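Local coordinates for protein Exo beta-1,2-glucooligosaccharide sophorohydrolase (non-reducing end) (Parabacteroides distasonis ATCC 8503, PDB 5Z06) that hydrolyses linear beta-1,2-glucan and beta-1,2-glucooligosaccharides of four or more glucose units, releasing sophorose from the non-reducing end, at residues Asn104-Ala110 with Lys154-Leu160; Tyr114-Leu118 with Asp141-Asn145; Lys363-Ala367 with Asn429-Tyr435; Pro442-Trp446 with Asn457-Ile461. All blocks are in the same frame, centred on the assembly; numbering follows the deposited sequence.

Contact 1. Residues Asn104-Ala110 with Lys154-Leu160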
# COMPACT_ATOMS: atom_id res chain seq x y z
N ASN A 104 -6.57 -28.45 -20.57
CA ASN A 104 -6.52 -29.15 -19.32
C ASN A 104 -6.09 -28.15 -18.25
O ASN A 104 -5.38 -27.19 -18.52
CB ASN A 104 -5.55 -30.33 -19.36
CG ASN A 104 -5.98 -31.42 -20.34
OD1 ASN A 104 -7.15 -31.52 -20.72
ND2 ASN A 104 -5.02 -32.23 -20.77
N ILE A 105 -6.54 -28.41 -17.03
CA ILE A 105 -6.41 -27.46 -15.96
C ILE A 105 -6.01 -28.20 -14.70
O ILE A 105 -6.51 -29.29 -14.43
CB ILE A 105 -7.71 -26.64 -15.75
CG1 ILE A 105 -7.57 -25.71 -14.54
CG2 ILE A 105 -8.93 -27.52 -15.59
CD1 ILE A 105 -8.60 -24.60 -14.56
N ALA A 106 -5.13 -27.57 -13.95
CA ALA A 106 -4.51 -28.11 -12.77
C ALA A 106 -4.21 -26.95 -11.84
O ALA A 106 -4.45 -25.77 -12.17
CB ALA A 106 -3.24 -28.84 -13.12
N ILE A 107 -3.72 -27.28 -10.66
CA ILE A 107 -3.30 -26.25 -9.73
C ILE A 107 -1.83 -26.53 -9.48
O ILE A 107 -1.45 -27.67 -9.24
CB ILE A 107 -4.17 -26.24 -8.46
CG1 ILE A 107 -5.54 -25.67 -8.85
CG2 ILE A 107 -3.53 -25.40 -7.36
CD1 ILE A 107 -6.63 -25.77 -7.79
N ARG A 108 -1.02 -25.49 -9.61
CA ARG A 108 0.38 -25.59 -9.31
C ARG A 108 0.56 -25.22 -7.85
O ARG A 108 0.07 -24.18 -7.42
CB ARG A 108 1.23 -24.66 -10.17
CG ARG A 108 2.72 -24.88 -9.93
CD ARG A 108 3.66 -24.03 -10.78
NE ARG A 108 3.40 -22.61 -10.67
CZ ARG A 108 3.65 -21.82 -9.62
NH1 ARG A 108 4.16 -22.30 -8.48
NH2 ARG A 108 3.35 -20.54 -9.70
N TYR A 109 1.29 -26.08 -7.13
CA TYR A 109 1.62 -25.85 -5.74
C TYR A 109 2.76 -24.87 -5.65
O TYR A 109 3.48 -24.64 -6.64
CB TYR A 109 2.00 -27.15 -5.01
CG TYR A 109 0.85 -28.12 -4.85
CD1 TYR A 109 -0.19 -27.86 -3.95
CD2 TYR A 109 0.78 -29.30 -5.60
CE1 TYR A 109 -1.24 -28.76 -3.79
CE2 TYR A 109 -0.26 -30.19 -5.46
CZ TYR A 109 -1.26 -29.91 -4.55
OH TYR A 109 -2.29 -30.78 -4.40
N ALA A 110 2.94 -24.29 -4.46
CA ALA A 110 4.07 -23.38 -4.20
C ALA A 110 5.44 -24.01 -4.46
O ALA A 110 6.38 -23.31 -4.84
CB ALA A 110 3.99 -22.85 -2.77
N LYS A 154 -0.37 -22.52 -0.46
CA LYS A 154 0.33 -23.50 -1.31
C LYS A 154 -0.33 -23.70 -2.69
O LYS A 154 0.26 -24.33 -3.57
CB LYS A 154 0.50 -24.82 -0.55
CG LYS A 154 1.57 -24.68 0.54
CD LYS A 154 1.60 -25.85 1.50
CE LYS A 154 2.90 -25.80 2.31
NZ LYS A 154 2.82 -26.62 3.54
N LEU A 155 -1.54 -23.18 -2.86
CA LEU A 155 -2.21 -23.21 -4.15
C LEU A 155 -1.75 -21.96 -4.89
O LEU A 155 -2.40 -20.90 -4.86
CB LEU A 155 -3.73 -23.25 -3.97
CG LEU A 155 -4.27 -24.38 -3.04
CD1 LEU A 155 -5.79 -24.37 -3.04
CD2 LEU A 155 -3.75 -25.77 -3.44
N ALA A 156 -0.58 -22.09 -5.51
CA ALA A 156 0.15 -20.95 -6.07
C ALA A 156 -0.48 -20.46 -7.38
O ALA A 156 -0.52 -19.26 -7.62
CB ALA A 156 1.62 -21.27 -6.28
N ALA A 157 -0.94 -21.38 -8.22
CA ALA A 157 -1.41 -20.99 -9.53
C ALA A 157 -2.40 -21.97 -10.08
O ALA A 157 -2.37 -23.14 -9.74
CB ALA A 157 -0.24 -20.82 -10.49
N VAL A 158 -3.29 -21.46 -10.93
CA VAL A 158 -4.12 -22.27 -11.79
C VAL A 158 -3.32 -22.48 -13.07
O VAL A 158 -2.98 -21.52 -13.75
CB VAL A 158 -5.44 -21.57 -12.08
CG1 VAL A 158 -6.23 -22.32 -13.14
CG2 VAL A 158 -6.24 -21.47 -10.80
N ALA A 159 -3.02 -23.75 -13.37
CA ALA A 159 -2.21 -24.15 -14.51
C ALA A 159 -3.09 -24.61 -15.65
O ALA A 159 -4.13 -25.25 -15.45
CB ALA A 159 -1.26 -25.25 -14.11
N LEU A 160 -2.65 -24.29 -16.87
CA LEU A 160 -3.39 -24.65 -18.07
C LEU A 160 -2.46 -25.28 -19.06
O LEU A 160 -1.32 -24.85 -19.22
CB LEU A 160 -4.08 -23.45 -18.68
CG LEU A 160 -5.10 -22.80 -17.75
CD1 LEU A 160 -5.38 -21.37 -18.18
CD2 LEU A 160 -6.38 -23.61 -17.69
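Ala106 and Ala159 face each other as an antiparallel hydrogen-bonded pair, with Ala106 N giving to Ala159 O at 2.9 Å and Ala159 N to Ala106 O at 2.8 Å. Two residues on, Arg108 N donates to Ala157 O at 2.7 Å, but the return is split: Arg108 O receives Ala157 N in its carbonyl plane at 3.1 Å and, weakly, Ala156 N. With Ala156 and Ala157 both opposite Arg108, this is a classic beta bulge, and it shifts the register by one before Ala110 N meets Lys154 O.

The apolar contacts lie on the face carrying Ile105, Ile107, Tyr109, Leu155, Val158 and Leu160. Ile105 holds CG1 opposite its backbone N (chi1 176°), and the CD1 tip comes 3.6 Å from Val158 CG1. Leu155 CD2 sits 3.9 Å from both Ile107 CG2 and Tyr109 CE1; branched aliphatics and the Tyr109 ring make up this face.

On the reverse face the small alanines let the Arg108 chain lie close to the strand. Arg108 bends at chi3 (54°), which lays its guanidinium across two methyls, NH1 3.5 Å from Ala156 CB and NH2 near Ala157 CB, while NE forms a salt bridge with Glu69. A leucine in its place would probably leave the Glu69 carboxylate without its charged mate and the Ala156 and Ala157 methyls less covered.

Within the five-stranded antiparallel sheet, strand 155-161 runs between 65-71 and 104-109. The apolar face of Ile105, Val158 and Leu160 packs on strands 86-93 and 169-180 of the second sheet, as in a beta-sandwich.

Contact 2. Residues Tyr114-Leu118 with Asp141-Asn145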
# COMPACT_ATOMS: atom_id res chain seq x y z
N TYR A 114 2.38 -30.23 -9.10
CA TYR A 114 1.06 -29.99 -9.61
C TYR A 114 0.07 -30.98 -9.08
O TYR A 114 0.40 -32.09 -8.65
CB TYR A 114 1.09 -30.10 -11.13
CG TYR A 114 1.83 -28.97 -11.81
CD1 TYR A 114 3.22 -28.99 -11.93
CD2 TYR A 114 1.13 -27.89 -12.34
CE1 TYR A 114 3.88 -27.96 -12.56
CE2 TYR A 114 1.78 -26.88 -12.98
CZ TYR A 114 3.14 -26.91 -13.08
OH TYR A 114 3.75 -25.87 -13.71
N THR A 115 -1.19 -30.58 -9.15
CA THR A 115 -2.25 -31.51 -9.00
C THR A 115 -2.35 -32.25 -10.34
O THR A 115 -1.66 -31.93 -11.31
CB THR A 115 -3.58 -30.80 -8.72
OG1 THR A 115 -3.99 -30.05 -9.87
CG2 THR A 115 -3.49 -29.91 -7.47
N GLN A 116 -3.22 -33.25 -10.38
CA GLN A 116 -3.63 -33.84 -11.63
C GLN A 116 -4.37 -32.79 -12.48
O GLN A 116 -5.01 -31.86 -11.94
CB GLN A 116 -4.50 -35.08 -11.39
CG GLN A 116 -5.89 -34.77 -10.83
CD GLN A 116 -6.51 -35.93 -10.04
OE1 GLN A 116 -5.92 -36.43 -9.09
NE2 GLN A 116 -7.71 -36.32 -10.43
N TYR A 117 -4.26 -32.94 -13.79
CA TYR A 117 -4.96 -32.11 -14.75
C TYR A 117 -6.34 -32.68 -15.06
O TYR A 117 -6.50 -33.87 -15.24
CB TYR A 117 -4.17 -31.99 -16.06
CG TYR A 117 -3.05 -30.99 -15.99
CD1 TYR A 117 -1.80 -31.37 -15.50
CD2 TYR A 117 -3.25 -29.66 -16.39
CE1 TYR A 117 -0.76 -30.46 -15.42
CE2 TYR A 117 -2.21 -28.73 -16.32
CZ TYR A 117 -0.97 -29.15 -15.82
OH TYR A 117 0.09 -28.28 -15.73
N LEU A 118 -7.32 -31.79 -15.13
CA LEU A 118 -8.66 -32.14 -15.48
C LEU A 118 -8.96 -31.50 -16.82
O LEU A 118 -8.42 -30.44 -17.12
CB LEU A 118 -9.62 -31.59 -14.44
CG LEU A 118 -9.38 -32.08 -13.02
CD1 LEU A 118 -10.22 -31.25 -12.06
CD2 LEU A 118 -9.71 -33.57 -12.91
N ASP A 141 -11.82 -32.77 -7.14
CA ASP A 141 -11.43 -33.34 -8.46
C ASP A 141 -9.94 -33.18 -8.78
O ASP A 141 -9.37 -34.02 -9.49
CB ASP A 141 -12.28 -32.75 -9.59
CG ASP A 141 -13.79 -33.01 -9.43
OD1 ASP A 141 -14.21 -33.56 -8.39
OD2 ASP A 141 -14.58 -32.67 -10.35
N PHE A 142 -9.29 -32.13 -8.23
CA PHE A 142 -7.82 -31.99 -8.30
C PHE A 142 -7.09 -32.90 -7.33
O PHE A 142 -5.85 -32.98 -7.35
CB PHE A 142 -7.36 -30.53 -8.08
CG PHE A 142 -7.83 -29.57 -9.14
CD1 PHE A 142 -7.30 -29.61 -10.42
CD2 PHE A 142 -8.80 -28.62 -8.86
CE1 PHE A 142 -7.73 -28.72 -11.40
CE2 PHE A 142 -9.24 -27.73 -9.83
CZ PHE A 142 -8.70 -27.78 -11.11
N GLY A 143 -7.84 -33.58 -6.47
CA GLY A 143 -7.26 -34.47 -5.47
C GLY A 143 -6.73 -33.64 -4.33
O GLY A 143 -5.76 -34.03 -3.69
N LEU A 144 -7.37 -32.49 -4.09
CA LEU A 144 -7.02 -31.61 -2.97
C LEU A 144 -7.84 -31.99 -1.76
O LEU A 144 -9.08 -32.00 -1.80
CB LEU A 144 -7.27 -30.13 -3.31
CG LEU A 144 -6.32 -29.51 -4.33
CD1 LEU A 144 -6.92 -28.24 -4.91
CD2 LEU A 144 -4.97 -29.24 -3.70
N ASN A 145 -7.12 -32.25 -0.67
CA ASN A 145 -7.71 -32.47 0.64
C ASN A 145 -8.23 -31.10 1.13
O ASN A 145 -8.13 -30.10 0.41
CB ASN A 145 -6.66 -33.06 1.61
CG ASN A 145 -5.97 -34.32 1.05
OD1 ASN A 145 -6.57 -35.10 0.32
ND2 ASN A 145 -4.70 -34.49 1.39
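Phe142 lies against Thr115, Gln116 and Leu118, and its side chain can be followed outward past all three. CB starts 3.8 Å from Thr115 CB, and CG lies about as far from Thr115 OG1. Further on, CD1 comes 3.4 Å from Thr115 OG1 and 3.6 Å from Gln116 O, the carbonyl oxygen being in the ring plane at the edge. CE1 then reaches Leu118 CD1 at 3.6 Å, and CZ is only slightly farther from that methyl. Leu118 CD1 lies over one ring face in a CH-pi contact, 3.8 Å from the centroid and 18° off the normal.

The segment 114-118 links strand 104-109 to 118-119, a hairpin at the margin of the five-stranded antiparallel sheet, and the loop 141-145 follows strand 132-138, whose Ile137 also touches the ring. A flat hydrophobic group suits this seam between the sheets.

Thr115 tucks OG1 between its backbone N and carbonyl carbon (chi1 67°), where it donates to Gln116 O at 2.9 Å and accepts from Ile107 N; its methyl reaches Leu144 CD2. Leu118 CD1 also touches Asp141 CB at 3.5 Å, whereas the Asp141 carboxylate turns to Tyr123. Gly143 has a positive phi, which favours glycine, and a CB there would sit tight against Gln116 OE1.

Contact 3. Residues Lys363-Ala367 with Asn429-Tyr435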
# COMPACT_ATOMS: atom_id res chain seq x y z
N LYS A 363 0.92 -1.79 26.28
CA LYS A 363 2.14 -1.02 26.35
C LYS A 363 3.27 -1.96 26.70
O LYS A 363 3.07 -3.02 27.30
CB LYS A 363 2.08 0.07 27.42
CG LYS A 363 0.90 1.00 27.30
CD LYS A 363 0.75 1.54 25.89
CE LYS A 363 -0.28 2.64 25.86
NZ LYS A 363 -1.58 2.14 26.39
N PHE A 364 4.47 -1.55 26.30
CA PHE A 364 5.69 -2.31 26.51
C PHE A 364 6.70 -1.30 26.97
O PHE A 364 7.33 -0.61 26.17
CB PHE A 364 6.07 -3.01 25.21
CG PHE A 364 4.98 -3.90 24.70
CD1 PHE A 364 4.77 -5.17 25.27
CD2 PHE A 364 4.10 -3.44 23.70
CE1 PHE A 364 3.73 -5.97 24.81
CE2 PHE A 364 3.06 -4.23 23.26
CZ PHE A 364 2.87 -5.50 23.80
N HIS A 365 6.76 -1.15 28.30
CA HIS A 365 7.39 -0.01 28.94
C HIS A 365 6.90 1.32 28.32
O HIS A 365 7.66 2.21 27.91
CB HIS A 365 8.91 -0.22 28.96
CG HIS A 365 9.32 -1.27 29.93
ND1 HIS A 365 9.48 -1.02 31.28
CD2 HIS A 365 9.47 -2.61 29.78
CE1 HIS A 365 9.79 -2.14 31.90
NE2 HIS A 365 9.78 -3.12 31.02
N GLY A 366 5.58 1.40 28.22
CA GLY A 366 4.92 2.60 27.70
C GLY A 366 4.94 2.77 26.19
O GLY A 366 4.15 3.56 25.65
N ALA A 367 5.81 2.03 25.51
CA ALA A 367 5.85 2.04 24.06
C ALA A 367 4.75 1.16 23.54
O ALA A 367 4.19 0.34 24.28
CB ALA A 367 7.21 1.56 23.54
N ASN A 429 4.57 8.58 29.58
CA ASN A 429 4.79 7.20 30.01
C ASN A 429 5.51 6.31 29.03
O ASN A 429 5.75 5.16 29.36
CB ASN A 429 3.48 6.57 30.51
CG ASN A 429 3.01 7.22 31.78
OD1 ASN A 429 3.82 7.52 32.65
ND2 ASN A 429 1.73 7.47 31.88
N VAL A 430 5.90 6.82 27.87
CA VAL A 430 6.76 6.03 26.98
C VAL A 430 8.13 5.98 27.64
O VAL A 430 8.86 6.99 27.70
CB VAL A 430 6.91 6.61 25.56
CG1 VAL A 430 7.81 5.69 24.74
CG2 VAL A 430 5.57 6.75 24.88
N GLU A 431 8.50 4.81 28.13
CA GLU A 431 9.80 4.65 28.79
C GLU A 431 10.92 4.48 27.77
O GLU A 431 11.45 3.38 27.58
CB GLU A 431 9.78 3.49 29.77
CG GLU A 431 8.69 3.58 30.82
CD GLU A 431 8.42 2.24 31.48
OE1 GLU A 431 9.40 1.50 31.75
OE2 GLU A 431 7.23 1.95 31.73
N TRP A 432 11.28 5.58 27.11
CA TRP A 432 12.34 5.57 26.09
C TRP A 432 13.63 4.96 26.64
O TRP A 432 14.27 4.14 25.97
CB TRP A 432 12.63 6.99 25.56
CG TRP A 432 11.42 7.68 25.00
CD1 TRP A 432 10.67 8.61 25.62
CD2 TRP A 432 10.83 7.48 23.71
NE1 TRP A 432 9.65 9.02 24.81
CE2 TRP A 432 9.72 8.33 23.63
CE3 TRP A 432 11.13 6.66 22.63
CZ2 TRP A 432 8.89 8.36 22.52
CZ3 TRP A 432 10.32 6.72 21.52
CH2 TRP A 432 9.21 7.56 21.49
N SER A 433 14.00 5.34 27.86
CA SER A 433 15.22 4.88 28.52
C SER A 433 15.27 3.39 28.65
O SER A 433 16.34 2.82 28.56
CB SER A 433 15.37 5.53 29.90
OG SER A 433 14.18 5.41 30.64
N TRP A 434 14.12 2.75 28.87
CA TRP A 434 14.02 1.32 28.91
C TRP A 434 14.61 0.69 27.66
O TRP A 434 15.29 -0.32 27.74
CB TRP A 434 12.57 0.86 29.03
CG TRP A 434 12.48 -0.62 28.97
CD1 TRP A 434 12.16 -1.37 27.88
CD2 TRP A 434 12.80 -1.54 30.02
NE1 TRP A 434 12.23 -2.70 28.18
CE2 TRP A 434 12.61 -2.84 29.50
CE3 TRP A 434 13.19 -1.40 31.36
CZ2 TRP A 434 12.79 -4.00 30.27
CZ3 TRP A 434 13.37 -2.54 32.12
CH2 TRP A 434 13.18 -3.83 31.57
N TYR A 435 14.35 1.31 26.51
CA TYR A 435 14.81 0.75 25.23
C TYR A 435 16.31 0.91 24.95
O TYR A 435 16.80 0.52 23.89
CB TYR A 435 13.93 1.29 24.09
CG TYR A 435 12.61 0.61 24.13
CD1 TYR A 435 11.63 1.01 25.03
CD2 TYR A 435 12.35 -0.50 23.33
CE1 TYR A 435 10.41 0.34 25.10
CE2 TYR A 435 11.13 -1.17 23.40
CZ TYR A 435 10.18 -0.75 24.28
OH TYR A 435 8.99 -1.41 24.34
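A tight turn docked on a loop by hydrogen bonds and a ring stack makes this contact in the helical region, consistent with the (alpha/alpha)6 toroid of the six-hairpin clan: residues 363-367, after helix 344-360, meet 429-435, which follow helix 414-428. Phe364 to Ala367 form a type I' turn, and Gly366 suits it twice, accepting positive phi and letting its CA come 3.2 Å from Asn429 O.

His365 at the turn's corner is held along two directions. In its ring plane, ND1 donates to Glu431 OE1 at 2.6 Å. The carboxylate stands nearly perpendicular to the imidazole, 89° between planes, and OE1 is met from above the carboxylate plane. On one face lies Trp434, its five-membered ring stacked with centroids 3.5 Å apart and planes 12° apart; Trp434 swings CG opposite its backbone N (chi1 176°) to bring the indole there. An alanine in place of Trp434 would probably uncover that face of the imidazole, leaving the ring freer to turn. The backbone joins in through Glu431 N to His365 O at 2.7 Å.

Tyr435 suits its place by having a hydroxyl at the end of an apolar ring. OH donates to Phe364 O at 2.6 Å from one face of the carbonyl plane, while Ala367 N binds the same oxygen from the opposite face; Ala367 CB rests 3.8 Å from Tyr435 CE1.

Trp448 of strand 447-448 meets both stacked rings edge-to-face, while helix 392-408 backs the contact, with Thr395 against Ala367, Phe399 against Val430 and Leu392 against Tyr435.

Contact 4. Residues Pro442-Trp446 with Asn457-Ile461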
# COMPACT_ATOMS: atom_id res chain seq x y z
N PRO A 442 25.17 2.89 24.42
CA PRO A 442 25.20 4.05 23.52
C PRO A 442 23.98 4.12 22.57
O PRO A 442 23.75 5.17 21.97
CB PRO A 442 26.51 3.88 22.73
CG PRO A 442 27.09 2.57 23.13
CD PRO A 442 26.15 1.85 24.04
N TYR A 443 23.23 3.03 22.47
CA TYR A 443 22.16 2.88 21.49
C TYR A 443 20.81 2.67 22.15
O TYR A 443 20.70 2.03 23.21
CB TYR A 443 22.40 1.65 20.63
CG TYR A 443 23.72 1.64 19.95
CD1 TYR A 443 23.91 2.34 18.76
CD2 TYR A 443 24.80 0.93 20.49
CE1 TYR A 443 25.13 2.34 18.12
CE2 TYR A 443 26.03 0.92 19.86
CZ TYR A 443 26.19 1.63 18.67
OH TYR A 443 27.41 1.63 18.04
N LEU A 444 19.78 3.17 21.46
CA LEU A 444 18.45 2.67 21.66
C LEU A 444 18.32 1.38 20.89
O LEU A 444 19.00 1.18 19.88
CB LEU A 444 17.39 3.67 21.13
CG LEU A 444 17.16 4.90 21.99
CD1 LEU A 444 16.30 5.91 21.24
CD2 LEU A 444 16.49 4.48 23.30
N TYR A 445 17.42 0.51 21.37
CA TYR A 445 17.01 -0.66 20.64
C TYR A 445 15.62 -0.49 20.04
O TYR A 445 14.76 0.23 20.58
CB TYR A 445 17.08 -1.90 21.51
CG TYR A 445 18.53 -2.29 21.73
CD1 TYR A 445 19.32 -1.58 22.62
CD2 TYR A 445 19.12 -3.31 20.99
CE1 TYR A 445 20.65 -1.91 22.80
CE2 TYR A 445 20.45 -3.65 21.17
CZ TYR A 445 21.20 -2.95 22.09
OH TYR A 445 22.52 -3.23 22.28
N TRP A 446 15.44 -1.15 18.90
CA TRP A 446 14.23 -1.10 18.12
C TRP A 446 13.08 -1.76 18.87
O TRP A 446 11.98 -1.20 18.94
CB TRP A 446 14.44 -1.77 16.75
CG TRP A 446 13.52 -1.33 15.68
CD1 TRP A 446 12.18 -1.31 15.71
CD2 TRP A 446 13.89 -0.85 14.38
NE1 TRP A 446 11.67 -0.83 14.53
CE2 TRP A 446 12.70 -0.55 13.69
CE3 TRP A 446 15.12 -0.66 13.73
CZ2 TRP A 446 12.69 -0.03 12.40
CZ3 TRP A 446 15.10 -0.16 12.44
CH2 TRP A 446 13.90 0.16 11.79
N ASN A 457 17.09 -7.45 19.03
CA ASN A 457 18.41 -6.87 19.30
C ASN A 457 18.95 -6.00 18.16
O ASN A 457 20.13 -6.06 17.78
CB ASN A 457 19.41 -8.00 19.65
CG ASN A 457 20.44 -7.55 20.67
OD1 ASN A 457 20.10 -7.09 21.78
ND2 ASN A 457 21.70 -7.68 20.30
N HIS A 458 18.07 -5.16 17.64
CA HIS A 458 18.39 -4.30 16.53
C HIS A 458 18.67 -2.93 17.12
O HIS A 458 17.76 -2.28 17.67
CB HIS A 458 17.20 -4.28 15.58
CG HIS A 458 17.49 -3.68 14.25
ND1 HIS A 458 16.73 -3.96 13.14
CD2 HIS A 458 18.44 -2.81 13.85
CE1 HIS A 458 17.20 -3.30 12.11
NE2 HIS A 458 18.25 -2.59 12.51
N LYS A 459 19.92 -2.48 17.03
CA LYS A 459 20.30 -1.15 17.50
C LYS A 459 19.76 -0.12 16.55
O LYS A 459 19.70 -0.37 15.35
CB LYS A 459 21.80 -1.01 17.58
CG LYS A 459 22.44 -1.80 18.71
CD LYS A 459 23.92 -2.05 18.40
CE LYS A 459 24.72 -2.44 19.64
NZ LYS A 459 24.54 -3.87 20.00
N LEU A 460 19.37 1.04 17.08
CA LEU A 460 18.93 2.14 16.24
C LEU A 460 20.14 2.94 15.84
O LEU A 460 20.74 3.62 16.67
CB LEU A 460 17.90 3.03 16.96
CG LEU A 460 16.44 2.61 16.92
CD1 LEU A 460 16.23 1.12 16.72
CD2 LEU A 460 15.67 3.09 18.13
N ILE A 461 20.49 2.84 14.56
CA ILE A 461 21.69 3.46 14.04
C ILE A 461 21.36 4.17 12.75
O ILE A 461 20.91 3.52 11.79
CB ILE A 461 22.77 2.39 13.78
CG1 ILE A 461 23.08 1.63 15.09
CG2 ILE A 461 24.03 3.03 13.17
CD1 ILE A 461 23.96 0.42 14.89
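The Tyr443 ring has neighbours on both faces: Lys459 CD lies over one, 3.9 Å from the centroid, a CH-pi contact, while Pro442 CB lies over the rim of the opposite face. Leu460 O comes near the ring plane at the edge, and Ile461 CG1 touches CE1 at 3.7 Å. The His458 ring takes Trp446 CE3 over the centre of one face, but the imidazole and the indole six-membered ring are inclined by 40°, so they meet obliquely and do not stack. The Tyr445 ring runs beside the Lys459 chain, which bends at its last torsion (chi4 79°) and thereby brings NZ to donate to Tyr445 OH at 3.1 Å. A lysine suits this position: its methylenes cover one tyrosine, its amine binds another, and it also makes a cation-pi contact with Tyr496.

Between these side chains the backbones form a single beta bridge, Tyr445 opposite Lys459, framed by Leu460 N to Leu444 O at 2.8 Å and Trp446 N to His458 O at 2.9 Å. Segment 457-461 falls within the glycoamylase-like part of the chain, of the six-hairpin clan, consistent with an (alpha/alpha)6 toroid; here two of the loops between helices meet. Helices 392-408, 467-475 and 495-505 all touch these loops.

Leu460 is tightly wedged, CD1 3.4 Å from Trp446 CB and CD2 3.5 Å from Leu444 CB, and its second torsion (25°) is strained off a staggered value. His458 NE2 is hydrogen-bonded to Tyr500 OH, and a glycerol molecule, probably from the crystallisation liquor, lies about 4 Å from the histidine side chain.

In the fold
The four contacts form two pairs at distant parts of the monomer. Contacts 1 and 2, with centres 9 Å apart, share the beta-rich N-terminal region: Ile105 O probably accepts from Leu118 N at 2.7 Å, extending the sheet of contact 1 to the edge strand that Leu118 begins. The face of contact 1 carrying Leu155, Val158 and Leu160 packs on strand 169-180, which also carries Asp175 of the calcium site. Contacts 3 and 4, with centres 14 Å apart, lie in the helical region and join through a probable bond from Tyr445 N to Tyr435 O, 2.6 Å. Contacts 1 and 4 are about 28 Å apart at their nearest atoms. Glycerol beside His458 may mark a pocket near contact 4.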